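Local coordinates for protein FMN-dependent NADH-azoreductase 1 (Bacillus anthracis, PDB 3U7I) that probably reduces quinones and cleaves aromatic azo compounds with NADH, using one bound FMN in each subunit of a homodimer, at residues C[7-12]-C[44-49]; C[97-102]-C[143-148]; C[165-170]-C[182-187]. All coordinates share one frame; numbering follows the deposited sequence. Where two conformers were deposited one is given.

The three contacts cross one five-stranded parallel sheet. Contact 1 pairs strands 43-48 and 6-11, contact 2 pairs 97-103 and 143-149, and contact 3 sets helix 165-177 against the outer strand 181-187. Contacts 1 and 2, with centres 9 Å apart, meet where strands 6-11 and 97-103 are neighbours; A12 N lies 2.7 Å from V101 O. Contacts 2 and 3, with centres 8 Å apart, meet where strands 143-149 and 181-187 are neighbours, and S166 OG bonds Q148 OE1 at 2.6 Å. Contacts 1 and 3 do not touch. Toward the predicted FMN site, the side chain of V101 comes within about 4 Å of that of S23, and that of N11 within about 6 Å.

Contact 1 of 3, residues C[7-12]-C[44-49]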
# COMPACT_ATOMS: atom_id res chain seq x y z
N THR C 7 -2.22 -7.96 -23.80
CA THR C 7 -2.19 -6.81 -22.89
C THR C 7 -3.10 -7.09 -21.71
O THR C 7 -4.19 -7.62 -21.88
CB THR C 7 -2.68 -5.53 -23.61
OG1 THR C 7 -1.90 -5.31 -24.78
CG2 THR C 7 -2.58 -4.31 -22.70
N LEU C 8 -2.64 -6.75 -20.52
CA LEU C 8 -3.46 -6.97 -19.34
C LEU C 8 -3.79 -5.65 -18.64
O LEU C 8 -2.89 -4.89 -18.27
CB LEU C 8 -2.77 -7.95 -18.37
CG LEU C 8 -3.41 -8.23 -17.00
CD1 LEU C 8 -4.78 -8.90 -17.14
CD2 LEU C 8 -2.48 -9.05 -16.12
N ILE C 9 -5.08 -5.38 -18.50
CA ILE C 9 -5.55 -4.22 -17.75
C ILE C 9 -5.68 -4.59 -16.28
O ILE C 9 -6.41 -5.53 -15.93
CB ILE C 9 -6.94 -3.71 -18.26
CG1 ILE C 9 -7.03 -3.75 -19.79
CG2 ILE C 9 -7.24 -2.31 -17.69
CD1 ILE C 9 -5.93 -3.00 -20.49
N ILE C 10 -4.95 -3.87 -15.43
CA ILE C 10 -5.08 -4.01 -13.98
C ILE C 10 -5.78 -2.77 -13.45
O ILE C 10 -5.17 -1.71 -13.27
CB ILE C 10 -3.71 -4.18 -13.30
CG1 ILE C 10 -2.96 -5.38 -13.88
CG2 ILE C 10 -3.88 -4.31 -11.78
CD1 ILE C 10 -1.45 -5.23 -13.84
N ASN C 11 -7.09 -2.90 -13.23
CA ASN C 11 -7.93 -1.79 -12.80
C ASN C 11 -8.01 -1.70 -11.27
O ASN C 11 -8.69 -2.51 -10.63
CB ASN C 11 -9.32 -1.94 -13.42
CG ASN C 11 -10.27 -0.85 -12.98
OD1 ASN C 11 -9.90 0.08 -12.26
ND2 ASN C 11 -11.52 -0.95 -13.44
N ALA C 12 -7.32 -0.72 -10.70
CA ALA C 12 -7.26 -0.60 -9.23
C ALA C 12 -8.26 0.43 -8.66
O ALA C 12 -8.10 0.90 -7.53
CB ALA C 12 -5.84 -0.27 -8.78
N ILE C 44 -6.55 -8.91 -25.31
CA ILE C 44 -6.57 -8.08 -24.10
C ILE C 44 -7.42 -8.73 -23.01
O ILE C 44 -8.52 -9.22 -23.27
CB ILE C 44 -7.12 -6.67 -24.40
CG1 ILE C 44 -6.29 -5.99 -25.49
CG2 ILE C 44 -7.20 -5.84 -23.13
CD1 ILE C 44 -6.81 -4.62 -25.92
N GLU C 45 -6.89 -8.73 -21.79
CA GLU C 45 -7.64 -9.19 -20.63
C GLU C 45 -7.65 -8.09 -19.58
O GLU C 45 -6.80 -7.19 -19.62
CB GLU C 45 -7.02 -10.47 -20.05
CG GLU C 45 -6.97 -11.61 -21.04
CD GLU C 45 -6.33 -12.85 -20.47
OE1 GLU C 45 -6.01 -12.86 -19.26
OE2 GLU C 45 -6.17 -13.83 -21.24
N GLN C 46 -8.61 -8.14 -18.67
CA GLN C 46 -8.71 -7.14 -17.60
C GLN C 46 -9.09 -7.79 -16.28
O GLN C 46 -10.03 -8.59 -16.21
CB GLN C 46 -9.73 -6.05 -17.96
CG GLN C 46 -9.98 -5.05 -16.83
CD GLN C 46 -10.65 -3.78 -17.32
OE1 GLN C 46 -10.56 -3.44 -18.50
NE2 GLN C 46 -11.33 -3.08 -16.42
N ILE C 47 -8.37 -7.43 -15.23
CA ILE C 47 -8.72 -7.86 -13.88
C ILE C 47 -9.16 -6.63 -13.09
O ILE C 47 -8.48 -5.61 -13.09
CB ILE C 47 -7.55 -8.62 -13.17
CG1 ILE C 47 -7.96 -9.08 -11.77
CG2 ILE C 47 -6.29 -7.76 -13.12
CD1 ILE C 47 -6.89 -9.91 -11.07
N ASN C 48 -10.32 -6.73 -12.46
CA ASN C 48 -10.86 -5.64 -11.68
C ASN C 48 -10.61 -5.91 -10.21
O ASN C 48 -11.24 -6.78 -9.62
CB ASN C 48 -12.36 -5.48 -11.94
CG ASN C 48 -12.66 -4.95 -13.34
OD1 ASN C 48 -11.94 -4.09 -13.86
ND2 ASN C 48 -13.73 -5.44 -13.94
N LEU C 49 -9.66 -5.17 -9.62
CA LEU C 49 -9.19 -5.46 -8.27
C LEU C 49 -10.24 -5.25 -7.20
O LEU C 49 -10.13 -5.80 -6.11
CB LEU C 49 -7.93 -4.65 -7.94
CG LEU C 49 -6.75 -4.81 -8.91
CD1 LEU C 49 -5.50 -4.11 -8.37
CD2 LEU C 49 -6.48 -6.27 -9.18
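Q46 lies across I9 on the first beta-alpha-beta unit of the flavodoxin-like fold, where strands 6-11 and 43-48 are joined through helix 22-37. The two strands run parallel at 17°, and five backbone bonds, beginning with E45 N to T7 O and ending with L49 N to N11 O, tie them in register. Q46 CG stands anti to the backbone N (chi1 174°), and the chain beyond it is extended. Its CB lies 3.7 Å from I9 CB, and CG keeps to the same atom at 3.6 Å. The amide then passes over the isoleucine branch: CD is 3.7 Å from I9 CG2, while OE1 touches both CB and CG2 of I9. F27 of helix 22-37 packs against both residues. On the other face, L49 CD1 touches both I10 CG2, at 3.8 Å, and A12 CB, at 3.9 Å. I47 CG2 lies beside I10 CG1, and helices 76-94 and 111-120 cover this side of the sheet. Two amides converge on N48 OD1. Q46 NE2 reaches it at 2.8 Å in the carbonyl plane, on a lone pair, whereas N11 ND2, which also bonds the carbonyl of V16, approaches at a longer 3.2 Å from above the N48 carbonyl plane, with a bent N-H...O angle of 138°.

Contact 2 of 3, residues C[97-102]-C[143-148]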
# COMPACT_ATOMS: atom_id res chain seq x y z
N THR C 97 2.40 -6.59 -22.02
CA THR C 97 2.03 -5.18 -21.88
C THR C 97 1.03 -5.05 -20.72
O THR C 97 0.03 -5.77 -20.67
CB THR C 97 1.42 -4.60 -23.20
OG1 THR C 97 2.35 -4.73 -24.28
CG2 THR C 97 1.03 -3.13 -23.02
N TYR C 98 1.32 -4.15 -19.78
CA TYR C 98 0.48 -3.98 -18.60
C TYR C 98 -0.06 -2.57 -18.54
O TYR C 98 0.66 -1.61 -18.84
CB TYR C 98 1.28 -4.26 -17.32
CG TYR C 98 1.93 -5.63 -17.27
CD1 TYR C 98 1.18 -6.76 -16.91
CD2 TYR C 98 3.27 -5.80 -17.59
CE1 TYR C 98 1.76 -8.02 -16.88
CE2 TYR C 98 3.87 -7.05 -17.57
CZ TYR C 98 3.11 -8.17 -17.21
OH TYR C 98 3.69 -9.42 -17.17
N VAL C 99 -1.33 -2.42 -18.17
CA VAL C 99 -1.89 -1.09 -17.93
C VAL C 99 -2.53 -1.02 -16.54
O VAL C 99 -3.53 -1.69 -16.28
CB VAL C 99 -2.92 -0.67 -19.02
CG1 VAL C 99 -3.44 0.76 -18.75
CG2 VAL C 99 -2.30 -0.75 -20.42
N ILE C 100 -1.94 -0.21 -15.66
CA ILE C 100 -2.49 -0.01 -14.32
C ILE C 100 -3.30 1.29 -14.23
O ILE C 100 -2.81 2.37 -14.56
CB ILE C 100 -1.38 -0.02 -13.23
CG1 ILE C 100 -0.73 -1.41 -13.15
CG2 ILE C 100 -1.94 0.44 -11.87
CD1 ILE C 100 0.37 -1.54 -12.10
N VAL C 101 -4.55 1.16 -13.78
CA VAL C 101 -5.43 2.31 -13.59
C VAL C 101 -5.72 2.49 -12.09
O VAL C 101 -6.21 1.58 -11.43
CB VAL C 101 -6.76 2.14 -14.38
CG1 VAL C 101 -7.58 3.45 -14.40
CG2 VAL C 101 -6.48 1.64 -15.81
N LEU C 102 -5.42 3.67 -11.56
CA LEU C 102 -5.66 3.92 -10.15
C LEU C 102 -5.94 5.37 -9.85
O LEU C 102 -5.41 6.27 -10.53
CB LEU C 102 -4.47 3.47 -9.30
CG LEU C 102 -3.21 4.34 -9.38
CD1 LEU C 102 -2.30 4.10 -8.17
CD2 LEU C 102 -2.48 4.07 -10.69
N ARG C 143 6.25 -4.23 -21.13
CA ARG C 143 5.99 -2.80 -21.00
C ARG C 143 4.89 -2.50 -19.99
O ARG C 143 3.94 -3.27 -19.85
CB ARG C 143 5.62 -2.18 -22.36
CG ARG C 143 6.61 -2.43 -23.47
CD ARG C 143 6.23 -3.67 -24.30
NE ARG C 143 4.87 -3.59 -24.84
CZ ARG C 143 4.55 -3.03 -26.00
NH1 ARG C 143 5.49 -2.48 -26.76
NH2 ARG C 143 3.28 -3.01 -26.40
N MSE C 144 5.01 -1.38 -19.31
CA MSE C 144 4.03 -0.98 -18.31
C MSE C 144 3.63 0.48 -18.48
O MSE C 144 4.48 1.36 -18.66
CB MSE C 144 4.57 -1.23 -16.89
CG MSE C 144 3.82 -0.47 -15.79
SE MSE C 144 2.04 -1.17 -15.28
CE MSE C 144 2.57 -2.91 -14.56
N LEU C 145 2.33 0.72 -18.44
CA LEU C 145 1.77 2.07 -18.45
C LEU C 145 0.90 2.23 -17.22
O LEU C 145 0.03 1.40 -16.96
CB LEU C 145 0.94 2.31 -19.71
CG LEU C 145 0.23 3.66 -19.79
CD1 LEU C 145 1.22 4.81 -20.02
CD2 LEU C 145 -0.85 3.64 -20.88
N VAL C 146 1.13 3.29 -16.46
CA VAL C 146 0.31 3.57 -15.29
C VAL C 146 -0.55 4.81 -15.56
O VAL C 146 -0.03 5.83 -16.01
CB VAL C 146 1.17 3.80 -14.03
CG1 VAL C 146 0.30 4.20 -12.85
CG2 VAL C 146 1.98 2.56 -13.71
N ILE C 147 -1.85 4.70 -15.34
CA ILE C 147 -2.76 5.83 -15.49
C ILE C 147 -3.24 6.26 -14.10
O ILE C 147 -4.05 5.57 -13.48
CB ILE C 147 -3.97 5.49 -16.40
CG1 ILE C 147 -3.51 5.25 -17.84
CG2 ILE C 147 -5.01 6.60 -16.35
CD1 ILE C 147 -4.59 4.71 -18.76
N GLN C 148 -2.75 7.40 -13.63
CA GLN C 148 -3.04 7.86 -12.27
C GLN C 148 -3.75 9.21 -12.21
O GLN C 148 -3.23 10.20 -12.73
CB GLN C 148 -1.74 7.93 -11.45
CG GLN C 148 -1.89 8.49 -10.03
CD GLN C 148 -0.55 8.53 -9.28
OE1 GLN C 148 -0.18 7.56 -8.61
NE2 GLN C 148 0.17 9.64 -9.40
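T97-L102 and R143-Q148 run side by side as parallel strands, their axes 4.7 Å apart at closest and their directions 13° apart, with five backbone bonds from Y98 N to R143 O through to L102 N to I147 O. At the start of the pair the R143 guanidinium turns side-on to the hydroxyl of T97. NE donates to OG1 at 2.8 Å and NH2 donates to the same atom at 2.9 Å, and OG1 lies close to the guanidinium plane. The arginine chain begins with CG anti to its carbonyl carbon (chi1 -54°) and then bends twice, which brings the guanidinium edge to T97. NH2 has a second partner in the carbonyl of L213. On the same face V99 CG1 packs toward L145 CD2, and F30 of helix 22-37 covers both. These are two central strands of the flavodoxin-like sheet, with helices on both faces; T97, V99 and V101 turn toward helix 22-37, while I100 and M144 meet helix 165-177 on the other side. There the selenomethionine M144 reaches across: in the conformer described, SE lies 3.5 Å from I100 CG1, and CE nears CB of Y98, though a second conformer makes these details doubtful. Further along, L102 CD2 sits 3.5 Å from V146 CG1 and 4.0 Å from Q148 CB. L102 CG lies between its backbone N and carbonyl carbon (chi1 72°), and its end bends toward strand 143-149. Q148 carries its amide beyond this pair, where OE1 bonds S166 OG and NE2 bonds E164. The hydroxyl of Y98 is likewise engaged beyond the strands, by the carbonyl of F92 and by R142.

Contact 3 of 3, residues C[165-170]-C[182-187]; sequences YSHKYL and YQIVRA
H167 ND1 and Y182 OH are joined by a hydrogen bond of 3.0 Å whose proton may belong to either atom. The hydroxyl meets the imidazole at its edge, near the ring plane. CE2 of the tyrosine follows it there, 3.5 Å from H167 CE1, so the two rings touch rim to rim with planes 48° apart and neither covers the other. The imidazole is placed by CG lying anti to the backbone N (chi1 163°), which carries it off the helix toward the strand. R186 approaches from a different direction: its NH2 sits over the centre of one face of the H167 ring, 3.3 Å from CD2, with the guanidinium steeply inclined to the ring at 74°. Its charge would tend to disfavour a protonated imidazole, although a salt bridge from R186 NE to E164 probably moderates this. I184 also packs against the histidine, with I184 CG2 3.7 Å from H167 ND1 and I184 CD1 4.0 Å from H167 CB. L170, one turn further along the helix, adds a loose contact of CB with Y182. The helix runs nearly antiparallel to strand 181-187, the outermost strand of the flavodoxin-like sheet within the chain. Y182 also packs on M144 and V146 of the adjoining strand 143-149, helix 195-214 covers the other face through Q183 and V185, and Y165, K168 and Y169 of the helix meet the second subunit.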
# COMPACT_ATOMS: atom_id res chain seq x y z
N TYR C 165 4.32 7.90 -3.37
CA TYR C 165 4.78 6.52 -3.18
C TYR C 165 4.07 5.50 -4.04
O TYR C 165 4.60 4.43 -4.30
CB TYR C 165 4.76 6.13 -1.70
CG TYR C 165 5.80 6.87 -0.92
CD1 TYR C 165 7.16 6.70 -1.19
CD2 TYR C 165 5.44 7.78 0.08
CE1 TYR C 165 8.13 7.39 -0.50
CE2 TYR C 165 6.41 8.48 0.78
CZ TYR C 165 7.75 8.27 0.49
OH TYR C 165 8.72 8.95 1.19
N SER C 166 2.86 5.84 -4.50
CA SER C 166 2.20 5.02 -5.51
C SER C 166 3.16 4.77 -6.68
O SER C 166 3.55 3.63 -6.96
CB SER C 166 0.92 5.71 -6.00
OG SER C 166 1.20 7.01 -6.52
N HIS C 167 3.56 5.86 -7.35
CA HIS C 167 4.49 5.83 -8.49
C HIS C 167 5.85 5.24 -8.13
O HIS C 167 6.36 4.36 -8.81
CB HIS C 167 4.65 7.23 -9.09
CG HIS C 167 5.85 7.39 -9.96
ND1 HIS C 167 6.00 6.72 -11.16
CD2 HIS C 167 6.98 8.13 -9.81
CE1 HIS C 167 7.16 7.05 -11.71
NE2 HIS C 167 7.77 7.90 -10.91
N LYS C 168 6.45 5.74 -7.05
CA LYS C 168 7.77 5.28 -6.64
C LYS C 168 7.79 3.76 -6.44
O LYS C 168 8.67 3.06 -6.95
CB LYS C 168 8.22 6.00 -5.36
CG LYS C 168 8.56 7.46 -5.62
CD LYS C 168 9.07 8.15 -4.36
CE LYS C 168 9.72 9.49 -4.71
NZ LYS C 168 10.44 10.04 -3.53
N TYR C 169 6.79 3.26 -5.73
CA TYR C 169 6.69 1.83 -5.47
C TYR C 169 6.48 1.04 -6.75
O TYR C 169 7.22 0.09 -7.03
CB TYR C 169 5.57 1.55 -4.48
CG TYR C 169 5.34 0.09 -4.19
CD1 TYR C 169 6.19 -0.61 -3.35
CD2 TYR C 169 4.27 -0.58 -4.75
CE1 TYR C 169 5.99 -1.94 -3.07
CE2 TYR C 169 4.05 -1.92 -4.48
CZ TYR C 169 4.91 -2.60 -3.64
OH TYR C 169 4.69 -3.94 -3.36
N LEU C 170 5.48 1.41 -7.54
CA LEU C 170 5.20 0.66 -8.77
C LEU C 170 6.39 0.59 -9.73
O LEU C 170 6.73 -0.49 -10.21
CB LEU C 170 3.94 1.17 -9.48
CG LEU C 170 2.63 0.93 -8.72
CD1 LEU C 170 1.47 1.64 -9.39
CD2 LEU C 170 2.35 -0.56 -8.59
N TYR C 182 8.71 1.70 -18.60
CA TYR C 182 7.67 2.20 -17.70
C TYR C 182 7.30 3.64 -18.06
O TYR C 182 8.17 4.48 -18.30
CB TYR C 182 8.18 2.14 -16.26
CG TYR C 182 7.26 2.71 -15.21
CD1 TYR C 182 6.52 1.88 -14.39
CD2 TYR C 182 7.15 4.08 -15.01
CE1 TYR C 182 5.68 2.39 -13.42
CE2 TYR C 182 6.32 4.60 -14.03
CZ TYR C 182 5.58 3.74 -13.24
OH TYR C 182 4.74 4.23 -12.25
N GLN C 183 6.00 3.90 -18.12
CA GLN C 183 5.50 5.26 -18.27
C GLN C 183 4.34 5.46 -17.32
O GLN C 183 3.51 4.57 -17.14
CB GLN C 183 5.03 5.54 -19.69
CG GLN C 183 4.27 6.86 -19.80
CD GLN C 183 3.96 7.26 -21.22
OE1 GLN C 183 3.99 6.43 -22.14
NE2 GLN C 183 3.68 8.55 -21.43
N ILE C 184 4.30 6.62 -16.69
CA ILE C 184 3.11 7.03 -15.95
C ILE C 184 2.48 8.28 -16.57
O ILE C 184 3.17 9.28 -16.85
CB ILE C 184 3.39 7.22 -14.44
CG1 ILE C 184 2.12 7.68 -13.74
CG2 ILE C 184 4.56 8.19 -14.22
CD1 ILE C 184 2.16 7.57 -12.24
N VAL C 185 1.18 8.21 -16.82
CA VAL C 185 0.42 9.38 -17.21
C VAL C 185 -0.31 9.91 -15.96
O VAL C 185 -1.09 9.20 -15.33
CB VAL C 185 -0.57 9.06 -18.34
CG1 VAL C 185 -1.46 10.26 -18.64
CG2 VAL C 185 0.20 8.60 -19.60
N ARG C 186 -0.02 11.16 -15.60
CA ARG C 186 -0.60 11.78 -14.42
C ARG C 186 -1.73 12.73 -14.78
O ARG C 186 -1.50 13.87 -15.21
CB ARG C 186 0.47 12.54 -13.63
CG ARG C 186 1.57 11.66 -13.05
CD ARG C 186 2.50 12.47 -12.15
NE ARG C 186 3.56 11.63 -11.59
CZ ARG C 186 4.63 11.24 -12.26
NH1 ARG C 186 4.80 11.60 -13.53
NH2 ARG C 186 5.54 10.49 -11.67
N ALA C 187 -2.97 12.27 -14.62
CA ALA C 187 -4.12 13.14 -14.74
C ALA C 187 -4.25 13.86 -13.40
O ALA C 187 -5.17 13.61 -12.62
CB ALA C 187 -5.37 12.33 -15.03